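Local coordinates for protein aldehyde dehydrogenase (Burkholderia vietnamiensis, PDB 5KF0) that probably oxidises aldehydes to carboxylic acids with a nicotinamide adenine dinucleotide cofactor as hydride acceptor, and binds NADPH, at residues L223-T226 / L232-F235; A244-A249 / V254-G259; G346-A351 / A367-T372. All coordinates share one frame; numbering follows the deposited sequence.

Contact 1. Residues L223-T226 / L232-F235. With NDP (NADPH dihydro-nicotinamide-adenine-dinucleotide phosphate), chain E.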
# COMPACT_ATOMS: atom_id res chain seq x y z
N LEU A 223 -5.06 38.32 1.57
CA LEU A 223 -3.74 37.68 1.49
C LEU A 223 -3.82 36.18 1.75
O LEU A 223 -2.96 35.43 1.28
CB LEU A 223 -2.77 38.33 2.48
CG LEU A 223 -2.32 39.74 2.09
CD1 LEU A 223 -1.56 40.39 3.25
CD2 LEU A 223 -1.48 39.72 0.83
N PHE A 224 -4.84 35.72 2.48
CA PHE A 224 -4.99 34.28 2.69
C PHE A 224 -5.19 33.54 1.38
O PHE A 224 -4.87 32.35 1.30
CB PHE A 224 -6.15 33.98 3.64
CG PHE A 224 -5.82 34.24 5.07
CD1 PHE A 224 -5.20 33.26 5.83
CD2 PHE A 224 -6.11 35.46 5.66
CE1 PHE A 224 -4.88 33.49 7.16
CE2 PHE A 224 -5.79 35.69 7.00
CZ PHE A 224 -5.17 34.71 7.74
N THR A 225 -5.72 34.20 0.37
CA THR A 225 -5.91 33.58 -0.94
C THR A 225 -4.80 33.93 -1.92
O THR A 225 -4.33 33.05 -2.66
CB THR A 225 -7.26 33.99 -1.52
OG1 THR A 225 -8.31 33.45 -0.69
CG2 THR A 225 -7.44 33.49 -2.96
N THR A 226 -4.35 35.18 -1.95
CA THR A 226 -3.50 35.64 -3.05
C THR A 226 -2.00 35.65 -2.76
O THR A 226 -1.22 35.70 -3.71
CB THR A 226 -3.92 37.06 -3.50
OG1 THR A 226 -3.68 38.01 -2.45
CG2 THR A 226 -5.41 37.09 -3.87
N LEU A 232 -0.24 26.27 -0.48
CA LEU A 232 -1.52 25.58 -0.44
C LEU A 232 -2.52 26.50 0.23
O LEU A 232 -2.20 27.13 1.24
CB LEU A 232 -1.43 24.26 0.35
CG LEU A 232 -2.76 23.61 0.72
CD1 LEU A 232 -3.49 23.10 -0.53
CD2 LEU A 232 -2.57 22.49 1.74
N LEU A 233 -3.70 26.61 -0.37
CA LEU A 233 -4.88 27.17 0.28
C LEU A 233 -5.84 26.02 0.51
O LEU A 233 -6.22 25.33 -0.44
CB LEU A 233 -5.54 28.25 -0.56
CG LEU A 233 -6.98 28.60 -0.15
CD1 LEU A 233 -7.02 29.32 1.20
CD2 LEU A 233 -7.67 29.45 -1.22
N SER A 234 -6.22 25.78 1.77
CA SER A 234 -7.22 24.77 2.08
C SER A 234 -8.38 25.49 2.76
O SER A 234 -8.23 26.02 3.87
CB SER A 234 -6.64 23.65 2.94
OG SER A 234 -7.64 22.70 3.26
N PHE A 235 -9.53 25.51 2.08
CA PHE A 235 -10.69 26.31 2.45
C PHE A 235 -11.85 25.39 2.77
O PHE A 235 -12.19 24.50 1.98
CB PHE A 235 -11.06 27.26 1.30
CG PHE A 235 -12.40 27.95 1.50
CD1 PHE A 235 -12.47 29.16 2.17
CD2 PHE A 235 -13.58 27.37 1.04
CE1 PHE A 235 -13.70 29.79 2.37
CE2 PHE A 235 -14.81 27.99 1.23
CZ PHE A 235 -14.87 29.21 1.90
PA NDP E . -18.57 31.08 4.67
O1A NDP E . -18.22 30.71 3.27
O2A NDP E . -19.55 32.25 4.74
O5B NDP E . -17.28 31.44 5.53
C5B NDP E . -16.30 30.39 5.72
C4B NDP E . -14.97 31.03 6.02
O4B NDP E . -14.48 31.71 4.84
C3B NDP E . -14.99 32.08 7.14
O3B NDP E . -13.76 32.05 7.86
C2B NDP E . -15.09 33.38 6.34
O2B NDP E . -14.60 34.55 7.02
C1B NDP E . -14.15 33.04 5.20
N9A NDP E . -14.28 33.89 4.03
C8A NDP E . -15.42 34.25 3.36
N7A NDP E . -15.21 34.99 2.29
C5A NDP E . -13.83 35.12 2.26
C6A NDP E . -12.96 35.77 1.37
N6A NDP E . -13.36 36.48 0.31
N1A NDP E . -11.63 35.69 1.62
C2A NDP E . -11.21 35.01 2.69
N3A NDP E . -11.94 34.36 3.60
C4A NDP E . -13.25 34.45 3.33
O3 NDP E . -19.18 29.81 5.40
PN NDP E . -19.83 29.60 6.84
O1N NDP E . -18.87 30.01 7.89
O2N NDP E . -21.16 30.31 6.84
O5D NDP E . -20.05 28.03 6.95
C5D NDP E . -21.13 27.31 6.32
C4D NDP E . -20.64 26.73 5.02
O4D NDP E . -19.50 25.86 5.26
C3D NDP E . -21.70 25.88 4.32
O3D NDP E . -21.75 26.10 2.91
C2D NDP E . -21.25 24.46 4.67
O2D NDP E . -21.71 23.42 3.81
C1D NDP E . -19.74 24.62 4.63
N1N NDP E . -19.15 23.52 5.39
C2N NDP E . -18.34 22.59 4.79
C3N NDP E . -17.91 21.48 5.42
C7N NDP E . -16.96 20.52 4.79
O7N NDP E . -16.15 19.93 5.53
N7N NDP E . -17.06 20.27 3.49
C4N NDP E . -18.41 21.17 6.78
C5N NDP E . -18.98 22.37 7.44
C6N NDP E . -19.37 23.42 6.73
P2B NDP E . -15.57 35.43 8.01
O1X NDP E . -16.84 34.69 8.18
O2X NDP E . -14.72 35.61 9.23
O3X NDP E . -15.76 36.77 7.33
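In the Rossmann-like cofactor-binding domain of this aldehyde dehydrogenase, the short helix 222-226 lies against the start of strand 232-236, an inner strand of the parallel part of the sheet. Leu233 carries the contact from the strand: its CB points at the helix, and the two methyls of its fork meet different residues there. CD1 lies 3.7 Å from the backbone O of Phe224, while CD2 is 4.1 Å from OG1 of Thr225. With CG anti to the backbone N of Leu233 (chi1 163°), the fork rises off the sheet to the helix. The carbonyl that CD1 touches is also hydrogen-bonded to Ser156 OG, on the neighbouring strand 155-158. Thr225 packs with its side chain on Leu245 of helix 239-248, and its carbonyl O accepts a hydrogen bond from Lys252 NZ.

Two residues further along the strand, Phe235 reaches NADPH. The ring carbon CE1 of Phe235 stands 3.2 Å from O4B of the adenosine ribose, and the oxygen lies at the ring edge, near its plane. An aromatic C-H edge carries slight positive charge, so this approach to the ether oxygen is probably mildly favourable. Between helix and strand, by contrast, no hydrogen bond forms: the apolar Leu233 fork packs against a helix whose carbonyls at Phe224 and Thr225 are bonded to Ser156 and Lys252.

Contact 2. Residues A244-A249 / V254-G259. With NDP (NADPH dihydro-nicotinamide-adenine-dinucleotide phosphate), chain E.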
# COMPACT_ATOMS: atom_id res chain seq x y z
N ALA A 244 -14.99 31.02 -5.77
CA ALA A 244 -14.45 32.34 -6.07
C ALA A 244 -12.99 32.46 -5.64
O ALA A 244 -12.18 33.08 -6.34
CB ALA A 244 -15.31 33.41 -5.38
N LEU A 245 -12.65 31.88 -4.49
CA LEU A 245 -11.26 31.96 -4.02
C LEU A 245 -10.33 31.15 -4.92
O LEU A 245 -9.20 31.57 -5.18
CB LEU A 245 -11.15 31.49 -2.56
CG LEU A 245 -11.89 32.38 -1.55
CD1 LEU A 245 -11.53 31.96 -0.14
CD2 LEU A 245 -11.56 33.86 -1.77
N LYS A 246 -10.80 30.00 -5.43
CA LYS A 246 -9.98 29.23 -6.37
C LYS A 246 -9.56 30.09 -7.55
O LYS A 246 -8.40 30.03 -7.99
CB LYS A 246 -10.75 27.99 -6.84
CG LYS A 246 -9.96 27.08 -7.79
CD LYS A 246 -10.79 25.85 -8.18
CE LYS A 246 -9.99 24.78 -8.95
NZ LYS A 246 -9.59 25.18 -10.31
N GLU A 247 -10.47 30.93 -8.06
CA GLU A 247 -10.15 31.78 -9.21
C GLU A 247 -9.07 32.81 -8.90
O GLU A 247 -8.40 33.28 -9.82
CB GLU A 247 -11.40 32.51 -9.70
CG GLU A 247 -12.51 31.61 -10.20
CD GLU A 247 -13.69 32.40 -10.74
OE1 GLU A 247 -13.91 33.54 -10.27
OE2 GLU A 247 -14.38 31.89 -11.64
N LYS A 248 -8.93 33.19 -7.63
CA LYS A 248 -8.00 34.24 -7.24
C LYS A 248 -6.71 33.70 -6.63
O LYS A 248 -5.84 34.49 -6.25
CB LYS A 248 -8.66 35.19 -6.22
CG LYS A 248 -9.86 35.96 -6.73
CD LYS A 248 -10.55 36.65 -5.56
CE LYS A 248 -11.32 37.88 -5.99
NZ LYS A 248 -10.40 39.01 -6.28
N ALA A 249 -6.57 32.38 -6.52
CA ALA A 249 -5.51 31.80 -5.71
C ALA A 249 -4.13 31.92 -6.33
O ALA A 249 -3.13 31.81 -5.61
CB ALA A 249 -5.81 30.32 -5.44
N VAL A 254 -4.97 24.33 -4.44
CA VAL A 254 -6.22 24.69 -3.80
C VAL A 254 -6.98 23.42 -3.43
O VAL A 254 -7.15 22.53 -4.28
CB VAL A 254 -7.10 25.58 -4.70
CG1 VAL A 254 -8.45 25.85 -4.04
CG2 VAL A 254 -6.38 26.88 -5.01
N VAL A 255 -7.42 23.34 -2.17
CA VAL A 255 -8.30 22.28 -1.68
C VAL A 255 -9.56 22.97 -1.17
O VAL A 255 -9.47 23.96 -0.45
CB VAL A 255 -7.64 21.46 -0.56
CG1 VAL A 255 -8.66 20.54 0.12
CG2 VAL A 255 -6.43 20.66 -1.08
N LEU A 256 -10.73 22.44 -1.55
CA LEU A 256 -12.02 23.04 -1.19
C LEU A 256 -12.91 22.01 -0.52
O LEU A 256 -13.14 20.93 -1.07
CB LEU A 256 -12.74 23.59 -2.43
CG LEU A 256 -12.00 24.66 -3.23
CD1 LEU A 256 -12.84 25.03 -4.45
CD2 LEU A 256 -11.73 25.91 -2.37
N GLU A 257 -13.44 22.36 0.65
CA GLU A 257 -14.42 21.54 1.38
C GLU A 257 -15.68 22.39 1.51
O GLU A 257 -15.73 23.30 2.33
CB GLU A 257 -13.88 21.14 2.75
CG GLU A 257 -12.82 20.04 2.71
CD GLU A 257 -13.42 18.66 2.53
OE1 GLU A 257 -14.66 18.51 2.49
OE2 GLU A 257 -12.62 17.70 2.41
N LEU A 258 -16.71 22.09 0.70
CA LEU A 258 -17.84 23.00 0.59
C LEU A 258 -19.15 22.35 1.05
O LEU A 258 -19.13 21.51 1.96
CB LEU A 258 -17.94 23.52 -0.85
CG LEU A 258 -16.57 23.92 -1.44
CD1 LEU A 258 -16.67 24.20 -2.92
CD2 LEU A 258 -15.97 25.13 -0.70
N GLY A 259 -20.27 22.74 0.46
CA GLY A 259 -21.57 22.36 1.00
C GLY A 259 -22.45 21.58 0.03
O GLY A 259 -21.98 21.20 -1.04
PA NDP E . -18.57 31.08 4.67
O1A NDP E . -18.22 30.71 3.27
O2A NDP E . -19.55 32.25 4.74
O5B NDP E . -17.28 31.44 5.53
C5B NDP E . -16.30 30.39 5.72
C4B NDP E . -14.97 31.03 6.02
O4B NDP E . -14.48 31.71 4.84
C3B NDP E . -14.99 32.08 7.14
O3B NDP E . -13.76 32.05 7.86
C2B NDP E . -15.09 33.38 6.34
O2B NDP E . -14.60 34.55 7.02
C1B NDP E . -14.15 33.04 5.20
N9A NDP E . -14.28 33.89 4.03
C8A NDP E . -15.42 34.25 3.36
N7A NDP E . -15.21 34.99 2.29
C5A NDP E . -13.83 35.12 2.26
C6A NDP E . -12.96 35.77 1.37
N6A NDP E . -13.36 36.48 0.31
N1A NDP E . -11.63 35.69 1.62
C2A NDP E . -11.21 35.01 2.69
N3A NDP E . -11.94 34.36 3.60
C4A NDP E . -13.25 34.45 3.33
O3 NDP E . -19.18 29.81 5.40
PN NDP E . -19.83 29.60 6.84
O1N NDP E . -18.87 30.01 7.89
O2N NDP E . -21.16 30.31 6.84
O5D NDP E . -20.05 28.03 6.95
C5D NDP E . -21.13 27.31 6.32
C4D NDP E . -20.64 26.73 5.02
O4D NDP E . -19.50 25.86 5.26
C3D NDP E . -21.70 25.88 4.32
O3D NDP E . -21.75 26.10 2.91
C2D NDP E . -21.25 24.46 4.67
O2D NDP E . -21.71 23.42 3.81
C1D NDP E . -19.74 24.62 4.63
N1N NDP E . -19.15 23.52 5.39
C2N NDP E . -18.34 22.59 4.79
C3N NDP E . -17.91 21.48 5.42
C7N NDP E . -16.96 20.52 4.79
O7N NDP E . -16.15 19.93 5.53
N7N NDP E . -17.06 20.27 3.49
C4N NDP E . -18.41 21.17 6.78
C5N NDP E . -18.98 22.37 7.44
C6N NDP E . -19.37 23.42 6.73
P2B NDP E . -15.57 35.43 8.01
O1X NDP E . -16.84 34.69 8.18
O2X NDP E . -14.72 35.61 9.23
O3X NDP E . -15.76 36.77 7.33
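Val254 sets its CG2 methyl against CB of Ala249, 3.5 Å away, an apolar pair that packs within the beta-alpha-beta unit of strand 232-236, helix 239-248 and strand 253-257. The other methyl of Val254, CG1, lies 4.2 Å from CB of Lys246, so the two methyls of the valine meet Ala249 and Lys246 separately. Lys246 is extended from CB to CE and runs across the strand: its CD comes within 4.3 Å of Leu256 CD1, and beyond CE the chain turns, where NZ hydrogen-bonds the backbone O atoms of Gly250 and Lys252 of the second subunit. The aliphatic part of the lysine packs on Val254 and Leu256 while NZ serves the subunit interface.

On both segments the unit also reaches NADPH. Both methyls of Leu245 lie on one side of the adenine plane, CD2 over the N6A/N1A edge, 3.8 Å from N6A, and CD1 over the N1A/C2A side. At the last strand residue, Glu257, and just past it, the chain meets the nicotinamide carboxamide. A bend at chi2 (-79°) folds the Glu257 carboxylate back to it, and OE1 accepts a hydrogen bond from N7N of NADPH at 3.1 Å. The second hydrogen bond from that nitrogen is nearly straight: N7N to Leu258 O, 2.9 Å with an angle of 177° at the hydrogen.

Contact 3. Residues G346-A351 / A367-T372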
# COMPACT_ATOMS: atom_id res chain seq x y z
N GLY A 346 -37.69 32.46 3.93
CA GLY A 346 -38.17 32.95 2.65
C GLY A 346 -38.27 31.86 1.60
O GLY A 346 -39.24 31.81 0.84
N TRP A 347 -37.27 30.97 1.55
CA TRP A 347 -37.34 29.81 0.67
C TRP A 347 -38.51 28.91 1.05
O TRP A 347 -39.18 28.34 0.18
CB TRP A 347 -36.04 29.00 0.72
CG TRP A 347 -34.81 29.72 0.27
CD1 TRP A 347 -34.73 30.98 -0.27
CD2 TRP A 347 -33.47 29.22 0.33
NE1 TRP A 347 -33.42 31.29 -0.55
CE2 TRP A 347 -32.63 30.23 -0.19
CE3 TRP A 347 -32.90 28.02 0.77
CZ2 TRP A 347 -31.24 30.06 -0.29
CZ3 TRP A 347 -31.53 27.86 0.68
CH2 TRP A 347 -30.71 28.88 0.16
N MET A 348 -38.74 28.74 2.36
CA MET A 348 -39.85 27.91 2.80
C MET A 348 -41.18 28.51 2.36
O MET A 348 -42.04 27.80 1.83
CB MET A 348 -39.82 27.76 4.32
CG MET A 348 -40.88 26.81 4.87
SD MET A 348 -40.74 26.60 6.65
CE MET A 348 -41.06 28.27 7.21
N ASP A 349 -41.35 29.82 2.56
CA ASP A 349 -42.57 30.50 2.11
C ASP A 349 -42.78 30.32 0.62
O ASP A 349 -43.91 30.09 0.17
CB ASP A 349 -42.51 31.99 2.45
CG ASP A 349 -42.54 32.26 3.95
OD1 ASP A 349 -42.89 31.35 4.72
OD2 ASP A 349 -42.22 33.41 4.34
N ALA A 350 -41.71 30.43 -0.17
CA ALA A 350 -41.84 30.29 -1.62
C ALA A 350 -42.26 28.88 -2.01
O ALA A 350 -43.08 28.70 -2.91
CB ALA A 350 -40.53 30.67 -2.31
N ALA A 351 -41.70 27.87 -1.34
CA ALA A 351 -42.08 26.50 -1.64
C ALA A 351 -43.56 26.27 -1.33
O ALA A 351 -44.27 25.64 -2.13
CB ALA A 351 -41.20 25.52 -0.87
N ALA A 367 -34.05 34.07 15.20
CA ALA A 367 -33.18 32.97 14.83
C ALA A 367 -33.65 31.62 15.37
O ALA A 367 -33.00 30.61 15.09
CB ALA A 367 -31.75 33.24 15.31
N MET A 368 -34.76 31.57 16.11
CA MET A 368 -35.29 30.30 16.61
C MET A 368 -36.22 29.71 15.56
O MET A 368 -37.40 30.09 15.47
CB MET A 368 -35.98 30.48 17.96
CG MET A 368 -35.08 31.05 19.05
SD MET A 368 -33.52 30.17 19.34
CE MET A 368 -34.07 28.52 19.72
N PHE A 369 -35.70 28.77 14.78
CA PHE A 369 -36.40 28.11 13.69
C PHE A 369 -36.70 26.68 14.14
O PHE A 369 -35.77 25.90 14.38
CB PHE A 369 -35.51 28.12 12.44
CG PHE A 369 -36.24 28.00 11.12
CD1 PHE A 369 -37.12 26.96 10.87
CD2 PHE A 369 -35.98 28.92 10.10
CE1 PHE A 369 -37.75 26.85 9.64
CE2 PHE A 369 -36.60 28.81 8.86
CZ PHE A 369 -37.50 27.77 8.63
N GLU A 370 -37.98 26.33 14.29
CA GLU A 370 -38.20 24.99 14.82
C GLU A 370 -37.91 23.93 13.75
O GLU A 370 -37.82 24.19 12.55
CB GLU A 370 -39.62 24.85 15.38
CG GLU A 370 -40.74 24.85 14.39
CD GLU A 370 -42.10 24.76 15.07
OE1 GLU A 370 -42.17 24.30 16.23
OE2 GLU A 370 -43.11 25.15 14.45
N ALA A 371 -37.69 22.71 14.24
CA ALA A 371 -37.50 21.59 13.33
C ALA A 371 -38.74 21.47 12.45
O ALA A 371 -39.87 21.39 12.96
CB ALA A 371 -37.26 20.30 14.11
N THR A 372 -38.53 21.46 11.14
CA THR A 372 -39.61 21.63 10.17
C THR A 372 -39.48 20.59 9.06
O THR A 372 -38.38 20.31 8.59
CB THR A 372 -39.57 23.06 9.60
OG1 THR A 372 -39.79 23.99 10.67
CG2 THR A 372 -40.64 23.28 8.55
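Met348 and Phe369 extend towards each other from opposite directions, the methionine from helix 338-353 and the phenylalanine from the first part of the broken strand 368-375. The helix here packs on a strand of the eight-stranded sheet, probably that of the catalytic domain of the aldehyde dehydrogenase fold, away from NADPH. The side chains meet at ring carbon CZ: Met348 CE is 3.9 Å from Phe369 CZ and approaches obliquely. The sulfur takes a more definite place, with SD of Met348 5.2 Å from the centroid of the Phe369 ring and 78° off its normal, a Met-aromatic contact made at the ring edge. CG is anti to the backbone N and chi2 is extended too, which carries SD straight out from the helix, and the turn at chi3 (63°) then swings CE aside.

Thr372 meets the same sulfur from another direction, its side chain crossing that of Met348 at about a right angle. The CG2 methyl of Thr372 lies 3.8 Å from SD, whereas OG1 lies at the edge of the Phe369 ring, in its plane. That hydroxyl donates to the backbone O of Glu370 at 2.7 Å, arriving from above the carbonyl plane, and is also hydrogen-bonded to Gly362 N. Val392 of strand 392-398 touches both Phe369 and Thr372.

With the threonine hydroxyl engaged by backbone groups, its methyl is what meets the helix. The buried join is thus apolar and probably held mainly by dispersion, with some electrostatic help from the ring edge.

Along the chain the three contacts come in series, 223-226/232-235 first and 346-351/367-372 last. Contacts 1 and 2 are close neighbours, their centres 8 Å apart: strands 232-236 and 253-257 lie side by side in the six-stranded sheet, probably joined by backbone hydrogen bonds, and helix 239-248 follows directly on strand 232-236. Both touch NADPH, contact 1 at the adenosine ribose and contact 2 at the adenine and the nicotinamide amide, so one strand-helix-strand unit lines the cofactor from adenine to nicotinamide. Contact 3 joins helix 338-353 to a strand of a separate, eight-stranded sheet, away from the cofactor, its centre 34 Å from contact 1 and 29 Å from contact 2, and touches neither.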